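Local atomic coordinates of Sqt1 (Chaetomium thermophilum, PDB entry 4ZOY), a protein that probably acts as a dedicated chaperone in ribosome biogenesis, its WD40 propeller capturing a newly made ribosomal protein (Rpl10 in the yeast relative) while it is still being translated. Residues F19-H24 with G459-E464; A195-P200 with F253-S258; I331-F336 with V377-V382; W393-C398 with R405-R410. All coordinates share one frame; numbering follows the deposited sequence.

Contact 1: residues F19-H24 with G459-E464; sequences FAIAQH and GFVQGE
Ile21 and Gln23 meet Val461 and Gly463 at the seam where a WD40 beta-propeller of eight four-stranded blades closes into a ring. Strand 18-23 is the innermost strand of the first blade and strand 457-461 that of the last, whose outermost strand, 9-11, comes from the N-terminus. The two inner strands run side by side within 7° of parallel, their segment axes 6.6 Å apart. No backbone-to-backbone hydrogen bond joins the segments; each contact involves a side chain. Blades of a propeller typically pack in this way, each inner strand bonded within its own sheet.

Both methyls of Val461 touch both Ile21 and Gln23, and the valine lies aslant to the isoleucine. Val461 CG2 comes nearest to Ile21 CD1, at 3.7 Å, while Val461 CG1 sits between Ile21 CG1 and Gln23 CB, 3.9 Å from the latter. Branch CG2 of Ile21 drops instead onto backbone, 3.9 Å from Phe460 N. Gln23 starts with CG anti to its backbone N (chi1 -175°) and stays extended, which carries the amide past the valine to the turn after the strand. There NE2 is held by Pro28 O in its own blade, and the other end crosses the seam to Gly463, two bonds that together fix the rotation of the amide. Gly463 N donates to Gln23 OE1 over 2.8 Å, on a lone pair in the carbonyl plane, though the N-H...O angle is only 130°.

Contact 2: residues A195-P200 with F253-S258; sequences AGAWSP and FSVAVS
Val255 sets one methyl between the CB atoms of Ala195 and Ala197. With chi1 at 63°, CG1 sits between its own backbone N and carbonyl carbon and projects across the contact; it lies 3.8 Å from Ala195 CB and 4.0 Å from Ala197 CB. Beneath that methyl is the main chain of Gly196, and CG1 comes within 3.6 Å of Gly196 C. Small residues thus let a valine branch approach main chain directly.

The meeting is again one of neighbouring blades in the WD40 propeller, strand 193-198 being innermost in one and strand 252-257 in the next. The segment axes are only 3° from parallel and 5.8 Å apart, and no hydrogen bond crosses. Residues facing the other way serve the flanking blades: Trp198 NE1 bonds to Ala146 O on one side, Ser254 OG to Ile331 O on the other.

Val257 repeats the inward direction of Val255 with a different rotation. Its CG1, anti to the backbone N, is turned toward the chain as it leaves the strand, where it lies 3.8 Å from Pro200 CD; the two side chains cross at a slant. CG2 faces back to carbonyl oxygen, 3.8 Å from Trp198 O. The proline ring reaches farther still, bringing Pro200 CG to 3.3 Å from Ser258 O.

Contact 3: residues I331-F336 with V377-V382; sequences IESLAF and VKVEFV
Ser333 makes the polar link to Val379, and it is a bond from side chain to backbone. Its OG, anti to the backbone N (chi1 -179°), points across the contact and accepts from Val379 N over 2.9 Å, nearly straight at 164°. The same oxygen touches the valine's own branch, with Val379 CG2 3.4 Å from Ser333 OG.

Apolar contact follows along the strand, where the Ala335 methyl rests between two side chains: Ala335 CB is 4.1 Å from Val379 CG2 and 4.0 Å from Phe381 CD2. These are the innermost strands, 331-336 and 376-381, of consecutive propeller blades, running 9° from parallel, and the serine-to-amide bond is an addition to the side-chain packing that joins them.

The aromatic ring meets oxygen as well as carbon. Ala335 O lies near the plane of the ring at its edge, 3.4 Å from Phe381 CE2, and Phe336 O stands 3.6 Å from Phe381 CD2.

Charged groups lie on the side of strand 376-381 turned from this contact. Lys378 NZ forms a salt bridge with Glu380 OE1 whose hydrogen bond is weak, while Phe460 O accepts from the same NZ and Gln462 NE2 donates to Glu380 OE2, both in the following blade.

Contact 4: residues W393-C398 with R405-R410; sequences WLLTSC and RRWDLR
Trp407 reaches across to Leu395 and Ser397 in a beta hairpin, the second and third strands of one WD40 blade, and it begins the Trp-Asp pair that names the repeat. Its CB starts 3.8 Å from Leu395 O, the acceptor of its own backbone N. CG is anti to the carbonyl carbon (chi1 -49°). Leu395 O lies near the ring plane at the indole edge, 3.4 Å from Trp407 CD1. Farther along that edge Trp407 NE1 donates to Ser397 OG over 2.8 Å, the oxygen only 2° out of the ring plane; the side chain also packs on Ile352 and Leu441. Ser397 OG is hydrogen-bonded to His371 NE2 too, a His-Ser-Trp network as in the structural tetrad of WD40 repeats.

On the other face, Arg406 NE donates to Thr396 OG1 over 2.9 Å in the guanidinium plane; Arg406 NH2 is hydrogen-bonded to Gly466 O, and Thr396 OG1 to Gln462 OE1. Where the strands end, Arg410 grips Asp408 side-on, NE to OD1 and NH2 to OD2; OD1 also accepts Arg410 N, forming an Asx turn. Arg410 CG sits over one face of the Trp393 indole, offset toward the rim, in a CH-pi contact 3.9 Å from the centre of the five-membered ring.

In the fold
Contacts 1, 2 and 3 each join the innermost strands of adjacent blades, and their centres lie 8 to 9 Å from the centre of the chain, around the axis of the propeller; contact 4 lies within one blade, its centre 16 Å out. Contact 1 brings the chain ends together, and the other three follow in series inside its loop. Centres of contacts 2 and 3 are about 10 Å apart, as are those of 3 and 4, which share a sheet; the centres of contacts 1 and 2 are about 17 Å apart. Through Phe460 and Gln462, contact 1 touches both 3 and 4. Side chains thus pack blade against blade, while N-terminal strand 9-11, completing the last sheet, closes the ring.

Contact 1: residues F19-H24 with G459-E464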
loop_
_atom_site.group_PDB
_atom_site.type_symbol
_atom_site.label_atom_id
_atom_site.label_comp_id
_atom_site.label_asym_id
_atom_site.label_seq_id
_atom_site.Cartn_x
_atom_site.Cartn_y
_atom_site.Cartn_z
ATOM N N PHE A 19 2.727 12.519 -1.125
ATOM C CA PHE A 19 3.287 11.212 -0.775
ATOM C C PHE A 19 2.251 10.133 -0.545
ATOM O O PHE A 19 2.559 8.948 -0.684
ATOM C CB PHE A 19 4.134 11.307 0.498
ATOM C CG PHE A 19 5.408 12.089 0.338
ATOM C CD1 PHE A 19 6.364 11.704 -0.580
ATOM C CD2 PHE A 19 5.662 13.179 1.149
ATOM C CE1 PHE A 19 7.552 12.418 -0.707
ATOM C CE2 PHE A 19 6.843 13.891 1.027
ATOM C CZ PHE A 19 7.783 13.510 0.098
ATOM N N ALA A 20 1.046 10.536 -0.152
ATOM C CA ALA A 20 0.071 9.583 0.369
ATOM C C ALA A 20 -1.317 9.801 -0.183
ATOM O O ALA A 20 -1.711 10.941 -0.502
ATOM C CB ALA A 20 0.040 9.664 1.891
ATOM N N ILE A 21 -2.075 8.710 -0.288
ATOM C CA ILE A 21 -3.450 8.784 -0.744
ATOM C C ILE A 21 -4.256 7.654 -0.117
ATOM O O ILE A 21 -3.751 6.537 0.057
ATOM C CB ILE A 21 -3.531 8.739 -2.288
ATOM C CG1 ILE A 21 -4.978 8.808 -2.782
ATOM C CG2 ILE A 21 -2.795 7.513 -2.852
ATOM C CD1 ILE A 21 -5.101 9.110 -4.295
ATOM N N ALA A 22 -5.493 7.964 0.254
ATOM C CA ALA A 22 -6.406 6.962 0.780
ATOM C C ALA A 22 -7.779 7.158 0.171
ATOM O O ALA A 22 -8.147 8.273 -0.212
ATOM C CB ALA A 22 -6.472 7.038 2.287
ATOM N N GLN A 23 -8.531 6.068 0.079
ATOM C CA GLN A 23 -9.836 6.061 -0.552
ATOM C C GLN A 23 -10.847 5.485 0.420
ATOM O O GLN A 23 -10.553 4.520 1.125
ATOM C CB GLN A 23 -9.790 5.242 -1.840
ATOM C CG GLN A 23 -11.070 5.251 -2.650
ATOM C CD GLN A 23 -10.842 4.655 -4.013
ATOM O OE1 GLN A 23 -10.121 3.670 -4.150
ATOM N NE2 GLN A 23 -11.400 5.284 -5.041
ATOM N N HIS A 24 -12.023 6.090 0.490
ATOM C CA HIS A 24 -13.071 5.591 1.373
ATOM C C HIS A 24 -13.533 4.208 0.897
ATOM O O HIS A 24 -13.743 4.004 -0.295
ATOM C CB HIS A 24 -14.235 6.581 1.401
ATOM C CG HIS A 24 -15.210 6.348 2.513
ATOM N ND1 HIS A 24 -16.084 5.283 2.527
ATOM C CD2 HIS A 24 -15.462 7.058 3.637
ATOM C CE1 HIS A 24 -16.822 5.338 3.621
ATOM N NE2 HIS A 24 -16.473 6.410 4.307
ATOM N N GLY A 459 1.936 7.249 -5.866
ATOM C CA GLY A 459 0.888 6.378 -5.364
ATOM C C GLY A 459 -0.371 6.534 -6.175
ATOM O O GLY A 459 -0.476 7.435 -7.026
ATOM N N PHE A 460 -1.329 5.645 -5.937
ATOM C CA PHE A 460 -2.640 5.747 -6.547
ATOM C C PHE A 460 -3.660 4.918 -5.780
ATOM O O PHE A 460 -3.310 4.020 -5.010
ATOM C CB PHE A 460 -2.619 5.308 -8.027
ATOM C CG PHE A 460 -2.294 3.855 -8.236
ATOM C CD1 PHE A 460 -3.303 2.904 -8.220
ATOM C CD2 PHE A 460 -0.993 3.448 -8.462
ATOM C CE1 PHE A 460 -3.017 1.556 -8.400
ATOM C CE2 PHE A 460 -0.695 2.110 -8.649
ATOM C CZ PHE A 460 -1.714 1.164 -8.618
ATOM N N VAL A 461 -4.923 5.257 -5.986
ATOM C CA VAL A 461 -6.027 4.367 -5.647
ATOM C C VAL A 461 -6.882 4.160 -6.889
ATOM O O VAL A 461 -6.867 4.981 -7.809
ATOM C CB VAL A 461 -6.893 4.925 -4.503
ATOM C CG1 VAL A 461 -6.096 4.997 -3.197
ATOM C CG2 VAL A 461 -7.462 6.306 -4.866
ATOM N N GLN A 462 -7.637 3.067 -6.927
ATOM C CA GLN A 462 -8.401 2.741 -8.125
ATOM C C GLN A 462 -9.761 2.127 -7.812
ATOM O O GLN A 462 -10.401 1.564 -8.704
ATOM C CB GLN A 462 -7.608 1.793 -9.027
ATOM C CG GLN A 462 -7.260 0.443 -8.382
ATOM C CD GLN A 462 -6.440 -0.450 -9.292
ATOM O OE1 GLN A 462 -6.472 -0.315 -10.520
ATOM N NE2 GLN A 462 -5.689 -1.369 -8.695
ATOM N N GLY A 463 -10.200 2.236 -6.567
ATOM C CA GLY A 463 -11.520 1.741 -6.194
ATOM C C GLY A 463 -11.637 0.240 -6.337
ATOM O O GLY A 463 -10.646 -0.453 -6.457
ATOM N N GLU A 464 -12.862 -0.262 -6.342
ATOM C CA GLU A 464 -13.082 -1.697 -6.488
ATOM C C GLU A 464 -12.946 -2.168 -7.931
ATOM O O GLU A 464 -12.459 -3.268 -8.188
ATOM C CB GLU A 464 -14.466 -2.073 -5.956
ATOM C CG GLU A 464 -14.587 -2.006 -4.444
ATOM C CD GLU A 464 -13.846 -3.130 -3.757
ATOM O OE1 GLU A 464 -13.679 -4.198 -4.382
ATOM O OE2 GLU A 464 -13.421 -2.940 -2.598
#

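Contact 2: residues A195-P200 with F253-S258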
loop_
_atom_site.group_PDB
_atom_site.type_symbol
_atom_site.label_atom_id
_atom_site.label_comp_id
_atom_site.label_asym_id
_atom_site.label_seq_id
_atom_site.Cartn_x
_atom_site.Cartn_y
_atom_site.Cartn_z
ATOM N N ALA A 195 7.613 -1.542 5.651
ATOM C CA ALA A 195 6.328 -1.968 5.103
ATOM C C ALA A 195 5.620 -2.935 6.029
ATOM O O ALA A 195 6.259 -3.629 6.831
ATOM C CB ALA A 195 6.502 -2.621 3.713
ATOM N N GLY A 196 4.301 -3.002 5.874
ATOM C CA GLY A 196 3.462 -3.916 6.632
ATOM C C GLY A 196 2.273 -4.389 5.832
ATOM O O GLY A 196 1.776 -3.682 4.957
ATOM N N ALA A 197 1.809 -5.597 6.138
ATOM C CA ALA A 197 0.638 -6.163 5.493
ATOM C C ALA A 197 -0.063 -7.110 6.437
ATOM O O ALA A 197 0.565 -7.943 7.084
ATOM C CB ALA A 197 1.020 -6.880 4.202
ATOM N N TRP A 198 -1.378 -6.992 6.492
ATOM C CA TRP A 198 -2.163 -7.931 7.281
ATOM C C TRP A 198 -2.445 -9.194 6.501
ATOM O O TRP A 198 -2.562 -9.162 5.276
ATOM C CB TRP A 198 -3.496 -7.312 7.681
ATOM C CG TRP A 198 -3.428 -6.137 8.629
ATOM C CD1 TRP A 198 -3.285 -4.816 8.297
ATOM C CD2 TRP A 198 -3.584 -6.177 10.052
ATOM N NE1 TRP A 198 -3.296 -4.036 9.432
ATOM C CE2 TRP A 198 -3.482 -4.850 10.522
ATOM C CE3 TRP A 198 -3.767 -7.211 10.979
ATOM C CZ2 TRP A 198 -3.581 -4.532 11.880
ATOM C CZ3 TRP A 198 -3.862 -6.893 12.320
ATOM C CH2 TRP A 198 -3.769 -5.565 12.758
ATOM N N SER A 199 -2.611 -10.304 7.212
ATOM C CA SER A 199 -3.247 -11.459 6.595
ATOM C C SER A 199 -4.716 -11.130 6.292
ATOM O O SER A 199 -5.306 -10.273 6.947
ATOM C CB SER A 199 -3.136 -12.689 7.507
ATOM O OG SER A 199 -3.773 -12.470 8.770
ATOM N N PRO A 200 -5.319 -11.807 5.308
ATOM C CA PRO A 200 -6.710 -11.504 4.945
ATOM C C PRO A 200 -7.706 -11.655 6.097
ATOM O O PRO A 200 -8.696 -10.914 6.107
ATOM C CB PRO A 200 -7.004 -12.514 3.828
ATOM C CG PRO A 200 -5.652 -12.733 3.190
ATOM C CD PRO A 200 -4.684 -12.729 4.345
ATOM N N PHE A 253 11.969 -4.105 1.835
ATOM C CA PHE A 253 11.254 -2.875 1.504
ATOM C C PHE A 253 9.783 -3.073 1.180
ATOM O O PHE A 253 9.031 -2.100 1.077
ATOM C CB PHE A 253 11.940 -2.193 0.317
ATOM C CG PHE A 253 13.381 -1.861 0.579
ATOM C CD1 PHE A 253 13.710 -0.874 1.493
ATOM C CD2 PHE A 253 14.399 -2.559 -0.052
ATOM C CE1 PHE A 253 15.039 -0.571 1.767
ATOM C CE2 PHE A 253 15.727 -2.256 0.213
ATOM C CZ PHE A 253 16.043 -1.264 1.124
ATOM N N SER A 254 9.369 -4.326 1.009
ATOM C CA SER A 254 7.977 -4.611 0.649
ATOM C C SER A 254 7.531 -5.950 1.226
ATOM O O SER A 254 8.352 -6.826 1.523
ATOM C CB SER A 254 7.792 -4.585 -0.875
ATOM O OG SER A 254 8.675 -5.507 -1.503
ATOM N N VAL A 255 6.217 -6.104 1.381
ATOM C CA VAL A 255 5.646 -7.296 1.993
ATOM C C VAL A 255 4.202 -7.440 1.528
ATOM O O VAL A 255 3.502 -6.449 1.323
ATOM C CB VAL A 255 5.753 -7.236 3.546
ATOM C CG1 VAL A 255 4.949 -6.073 4.111
ATOM C CG2 VAL A 255 5.303 -8.549 4.187
ATOM N N ALA A 256 3.777 -8.686 1.340
ATOM C CA ALA A 256 2.421 -9.005 0.928
ATOM C C ALA A 256 2.066 -10.391 1.454
ATOM O O ALA A 256 2.925 -11.274 1.568
ATOM C CB ALA A 256 2.273 -8.941 -0.590
ATOM N N VAL A 257 0.795 -10.577 1.796
ATOM C CA VAL A 257 0.308 -11.868 2.268
ATOM C C VAL A 257 -0.671 -12.451 1.244
ATOM O O VAL A 257 -1.455 -11.725 0.653
ATOM C CB VAL A 257 -0.355 -11.729 3.658
ATOM C CG1 VAL A 257 -0.888 -13.082 4.127
ATOM C CG2 VAL A 257 0.640 -11.186 4.672
ATOM N N SER A 258 -0.607 -13.765 1.015
ATOM C CA SER A 258 -1.434 -14.410 -0.008
ATOM C C SER A 258 -2.906 -14.451 0.398
ATOM O O SER A 258 -3.221 -14.326 1.582
ATOM C CB SER A 258 -0.916 -15.825 -0.288
ATOM O OG SER A 258 -1.160 -16.674 0.824
#

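Contact 3: residues I331-F336 with V377-V382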
loop_
_atom_site.group_PDB
_atom_site.type_symbol
_atom_site.label_atom_id
_atom_site.label_comp_id
_atom_site.label_asym_id
_atom_site.label_seq_id
_atom_site.Cartn_x
_atom_site.Cartn_y
_atom_site.Cartn_z
ATOM N N ILE A 331 12.987 -4.504 -4.608
ATOM C CA ILE A 331 11.583 -4.808 -4.824
ATOM C C ILE A 331 10.767 -3.868 -3.945
ATOM O O ILE A 331 10.711 -4.027 -2.726
ATOM C CB ILE A 331 11.254 -6.265 -4.503
ATOM C CG1 ILE A 331 12.115 -7.212 -5.362
ATOM C CG2 ILE A 331 9.748 -6.505 -4.698
ATOM C CD1 ILE A 331 12.045 -6.945 -6.861
ATOM N N GLU A 332 10.161 -2.869 -4.569
ATOM C CA GLU A 332 9.486 -1.830 -3.810
ATOM C C GLU A 332 7.997 -2.099 -3.642
ATOM O O GLU A 332 7.347 -1.451 -2.812
ATOM C CB GLU A 332 9.691 -0.470 -4.479
ATOM C CG GLU A 332 11.123 0.062 -4.352
ATOM C CD GLU A 332 11.502 0.447 -2.922
ATOM O OE1 GLU A 332 10.613 0.470 -2.041
ATOM O OE2 GLU A 332 12.698 0.737 -2.677
ATOM N N SER A 333 7.460 -3.054 -4.403
ATOM C CA SER A 333 6.040 -3.335 -4.323
ATOM C C SER A 333 5.764 -4.791 -4.692
ATOM O O SER A 333 6.291 -5.291 -5.681
ATOM C CB SER A 333 5.268 -2.369 -5.240
ATOM O OG SER A 333 3.879 -2.622 -5.150
ATOM N N LEU A 334 4.933 -5.450 -3.879
ATOM C CA LEU A 334 4.559 -6.851 -4.032
ATOM C C LEU A 334 3.052 -6.966 -3.924
ATOM O O LEU A 334 2.454 -6.348 -3.039
ATOM C CB LEU A 334 5.184 -7.726 -2.934
ATOM C CG LEU A 334 6.653 -8.105 -3.043
ATOM C CD1 LEU A 334 7.145 -8.657 -1.699
ATOM C CD2 LEU A 334 6.798 -9.127 -4.141
ATOM N N ALA A 335 2.445 -7.768 -4.789
ATOM C CA ALA A 335 1.012 -8.037 -4.671
ATOM C C ALA A 335 0.662 -9.427 -5.139
ATOM O O ALA A 335 1.055 -9.853 -6.229
ATOM C CB ALA A 335 0.219 -7.010 -5.455
ATOM N N PHE A 336 -0.066 -10.153 -4.297
ATOM C CA PHE A 336 -0.715 -11.383 -4.722
ATOM C C PHE A 336 -2.030 -11.065 -5.416
ATOM O O PHE A 336 -2.795 -10.211 -4.951
ATOM C CB PHE A 336 -0.997 -12.302 -3.527
ATOM C CG PHE A 336 0.223 -12.980 -2.963
ATOM C CD1 PHE A 336 0.637 -14.213 -3.451
ATOM C CD2 PHE A 336 0.936 -12.396 -1.933
ATOM C CE1 PHE A 336 1.755 -14.851 -2.916
ATOM C CE2 PHE A 336 2.053 -13.026 -1.393
ATOM C CZ PHE A 336 2.454 -14.258 -1.884
ATOM N N VAL A 377 6.892 2.027 -8.556
ATOM C CA VAL A 377 6.604 2.446 -7.196
ATOM C C VAL A 377 5.529 1.577 -6.537
ATOM O O VAL A 377 5.620 1.232 -5.344
ATOM C CB VAL A 377 6.181 3.925 -7.190
ATOM C CG1 VAL A 377 5.649 4.347 -5.831
ATOM C CG2 VAL A 377 7.372 4.807 -7.618
ATOM N N LYS A 378 4.504 1.231 -7.308
ATOM C CA LYS A 378 3.381 0.471 -6.782
ATOM C C LYS A 378 2.766 -0.394 -7.850
ATOM O O LYS A 378 2.595 0.046 -8.984
ATOM C CB LYS A 378 2.322 1.426 -6.213
ATOM C CG LYS A 378 1.080 0.719 -5.673
ATOM C CD LYS A 378 0.117 1.705 -5.026
ATOM C CE LYS A 378 -1.200 1.036 -4.661
ATOM N NZ LYS A 378 -2.011 1.881 -3.734
ATOM N N VAL A 379 2.426 -1.624 -7.476
ATOM C CA VAL A 379 1.593 -2.491 -8.299
ATOM C C VAL A 379 0.409 -2.937 -7.456
ATOM O O VAL A 379 0.533 -3.163 -6.238
ATOM C CB VAL A 379 2.353 -3.724 -8.840
ATOM C CG1 VAL A 379 3.545 -3.300 -9.678
ATOM C CG2 VAL A 379 2.805 -4.677 -7.700
ATOM N N GLU A 380 -0.750 -3.053 -8.093
ATOM C CA GLU A 380 -1.971 -3.421 -7.363
ATOM C C GLU A 380 -2.989 -4.029 -8.308
ATOM O O GLU A 380 -3.292 -3.445 -9.358
ATOM C CB GLU A 380 -2.571 -2.204 -6.654
ATOM C CG GLU A 380 -3.787 -2.545 -5.790
ATOM C CD GLU A 380 -4.444 -1.305 -5.229
ATOM O OE1 GLU A 380 -3.975 -0.783 -4.187
ATOM O OE2 GLU A 380 -5.427 -0.844 -5.832
ATOM N N PHE A 381 -3.514 -5.203 -7.951
ATOM C CA PHE A 381 -4.516 -5.854 -8.788
ATOM C C PHE A 381 -5.858 -5.169 -8.688
ATOM O O PHE A 381 -6.268 -4.720 -7.613
ATOM C CB PHE A 381 -4.672 -7.327 -8.401
ATOM C CG PHE A 381 -3.548 -8.187 -8.868
ATOM C CD1 PHE A 381 -3.590 -8.785 -10.116
ATOM C CD2 PHE A 381 -2.435 -8.395 -8.063
ATOM C CE1 PHE A 381 -2.538 -9.586 -10.564
ATOM C CE2 PHE A 381 -1.383 -9.188 -8.504
ATOM C CZ PHE A 381 -1.431 -9.783 -9.752
ATOM N N VAL A 382 -6.544 -5.097 -9.824
ATOM C CA VAL A 382 -7.936 -4.661 -9.849
ATOM C C VAL A 382 -8.798 -5.742 -9.192
ATOM O O VAL A 382 -8.761 -6.906 -9.594
ATOM C CB VAL A 382 -8.424 -4.399 -11.287
ATOM C CG1 VAL A 382 -9.882 -3.943 -11.275
ATOM C CG2 VAL A 382 -7.537 -3.367 -11.969
#

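Contact 4: residues W393-C398 with R405-R410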
loop_
_atom_site.group_PDB
_atom_site.type_symbol
_atom_site.label_atom_id
_atom_site.label_comp_id
_atom_site.label_asym_id
_atom_site.label_seq_id
_atom_site.Cartn_x
_atom_site.Cartn_y
_atom_site.Cartn_z
ATOM N N TRP A 393 -6.476 -11.007 -13.020
ATOM C CA TRP A 393 -5.436 -10.973 -14.063
ATOM C C TRP A 393 -5.008 -9.572 -14.480
ATOM O O TRP A 393 -4.087 -9.426 -15.276
ATOM C CB TRP A 393 -5.912 -11.742 -15.306
ATOM C CG TRP A 393 -6.078 -13.182 -15.028
ATOM C CD1 TRP A 393 -7.255 -13.845 -14.850
ATOM C CD2 TRP A 393 -5.037 -14.153 -14.870
ATOM N NE1 TRP A 393 -7.014 -15.177 -14.604
ATOM C CE2 TRP A 393 -5.662 -15.392 -14.610
ATOM C CE3 TRP A 393 -3.643 -14.102 -14.932
ATOM C CZ2 TRP A 393 -4.937 -16.568 -14.406
ATOM C CZ3 TRP A 393 -2.926 -15.266 -14.728
ATOM C CH2 TRP A 393 -3.576 -16.485 -14.467
ATOM N N LEU A 394 -5.676 -8.560 -13.939
ATOM C CA LEU A 394 -5.417 -7.177 -14.319
ATOM C C LEU A 394 -4.657 -6.443 -13.214
ATOM O O LEU A 394 -5.113 -6.363 -12.070
ATOM C CB LEU A 394 -6.733 -6.467 -14.639
ATOM C CG LEU A 394 -7.351 -6.844 -15.992
ATOM C CD1 LEU A 394 -8.765 -6.302 -16.097
ATOM C CD2 LEU A 394 -6.487 -6.342 -17.144
ATOM N N LEU A 395 -3.504 -5.907 -13.587
ATOM C CA LEU A 395 -2.587 -5.261 -12.652
ATOM C C LEU A 395 -2.373 -3.816 -13.048
ATOM O O LEU A 395 -2.043 -3.525 -14.204
ATOM C CB LEU A 395 -1.243 -5.996 -12.631
ATOM C CG LEU A 395 -0.233 -5.482 -11.599
ATOM C CD1 LEU A 395 -0.522 -6.111 -10.247
ATOM C CD2 LEU A 395 1.194 -5.776 -12.041
ATOM N N THR A 396 -2.549 -2.916 -12.091
ATOM C CA THR A 396 -2.232 -1.502 -12.307
ATOM C C THR A 396 -0.896 -1.175 -11.666
ATOM O O THR A 396 -0.612 -1.614 -10.549
ATOM C CB THR A 396 -3.316 -0.611 -11.722
ATOM O OG1 THR A 396 -4.574 -1.024 -12.251
ATOM C CG2 THR A 396 -3.095 0.866 -12.099
ATOM N N SER A 397 -0.068 -0.414 -12.381
ATOM C CA SER A 397 1.239 -0.031 -11.862
ATOM C C SER A 397 1.485 1.467 -12.049
ATOM O O SER A 397 0.918 2.091 -12.955
ATOM C CB SER A 397 2.352 -0.827 -12.538
ATOM O OG SER A 397 2.430 -0.520 -13.920
ATOM N N CYS A 398 2.330 2.050 -11.203
ATOM C CA CYS A 398 2.763 3.430 -11.433
ATOM C C CYS A 398 4.254 3.521 -11.205
ATOM O O CYS A 398 4.840 2.687 -10.517
ATOM C CB CYS A 398 1.996 4.411 -10.530
ATOM S SG CYS A 398 2.476 4.373 -8.780
ATOM N N ARG A 405 0.111 2.487 -15.649
ATOM C CA ARG A 405 -0.174 1.491 -16.670
ATOM C C ARG A 405 -1.050 0.380 -16.136
ATOM O O ARG A 405 -1.112 0.151 -14.932
ATOM C CB ARG A 405 1.128 0.911 -17.237
ATOM C CG ARG A 405 1.930 1.921 -18.049
ATOM C CD ARG A 405 3.068 1.317 -18.854
ATOM N NE ARG A 405 3.604 2.351 -19.741
ATOM C CZ ARG A 405 4.600 3.164 -19.414
ATOM N NH1 ARG A 405 5.214 3.048 -18.246
ATOM N NH2 ARG A 405 4.994 4.107 -20.269
ATOM N N ARG A 406 -1.743 -0.308 -17.038
ATOM C CA ARG A 406 -2.476 -1.482 -16.611
ATOM C C ARG A 406 -2.117 -2.631 -17.526
ATOM O O ARG A 406 -1.975 -2.462 -18.747
ATOM C CB ARG A 406 -3.965 -1.248 -16.597
ATOM C CG ARG A 406 -4.664 -2.472 -16.013
ATOM C CD ARG A 406 -6.059 -2.181 -15.715
ATOM N NE ARG A 406 -6.223 -1.220 -14.640
ATOM C CZ ARG A 406 -7.351 -0.552 -14.439
ATOM N NH1 ARG A 406 -8.373 -0.715 -15.282
ATOM N NH2 ARG A 406 -7.471 0.269 -13.423
ATOM N N TRP A 407 -1.961 -3.796 -16.908
ATOM C CA TRP A 407 -1.396 -4.966 -17.550
ATOM C C TRP A 407 -2.341 -6.139 -17.447
ATOM O O TRP A 407 -2.986 -6.343 -16.411
ATOM C CB TRP A 407 -0.066 -5.349 -16.904
ATOM C CG TRP A 407 0.886 -4.215 -16.758
ATOM C CD1 TRP A 407 1.001 -3.374 -15.694
ATOM C CD2 TRP A 407 1.870 -3.810 -17.707
ATOM N NE1 TRP A 407 2.002 -2.464 -15.922
ATOM C CE2 TRP A 407 2.545 -2.703 -17.157
ATOM C CE3 TRP A 407 2.234 -4.263 -18.979
ATOM C CZ2 TRP A 407 3.572 -2.052 -17.825
ATOM C CZ3 TRP A 407 3.255 -3.618 -19.642
ATOM C CH2 TRP A 407 3.912 -2.525 -19.066
ATOM N N ASP A 408 -2.404 -6.896 -18.535
ATOM C CA ASP A 408 -3.081 -8.185 -18.601
ATOM C C ASP A 408 -2.021 -9.257 -18.377
ATOM O O ASP A 408 -1.137 -9.446 -19.210
ATOM C CB ASP A 408 -3.775 -8.312 -19.972
ATOM C CG ASP A 408 -4.260 -9.717 -20.297
ATOM O OD1 ASP A 408 -4.250 -10.624 -19.442
ATOM O OD2 ASP A 408 -4.676 -9.887 -21.465
ATOM N N LEU A 409 -2.108 -9.959 -17.248
ATOM C CA LEU A 409 -1.046 -10.882 -16.851
ATOM C C LEU A 409 -1.326 -12.334 -17.232
ATOM O O LEU A 409 -0.657 -13.236 -16.736
ATOM C CB LEU A 409 -0.801 -10.792 -15.339
ATOM C CG LEU A 409 -0.376 -9.412 -14.812
ATOM C CD1 LEU A 409 -0.032 -9.517 -13.334
ATOM C CD2 LEU A 409 0.793 -8.828 -15.599
ATOM N N ARG A 410 -2.303 -12.568 -18.099
ATOM C CA ARG A 410 -2.589 -13.949 -18.500
ATOM C C ARG A 410 -1.458 -14.571 -19.316
ATOM O O ARG A 410 -1.252 -15.781 -19.259
ATOM C CB ARG A 410 -3.893 -14.023 -19.299
ATOM C CG ARG A 410 -5.124 -13.744 -18.469
ATOM C CD ARG A 410 -6.356 -13.677 -19.355
ATOM N NE ARG A 410 -6.258 -12.593 -20.331
ATOM C CZ ARG A 410 -7.073 -12.436 -21.371
ATOM N NH1 ARG A 410 -8.051 -13.305 -21.594
ATOM N NH2 ARG A 410 -6.906 -11.412 -22.196
#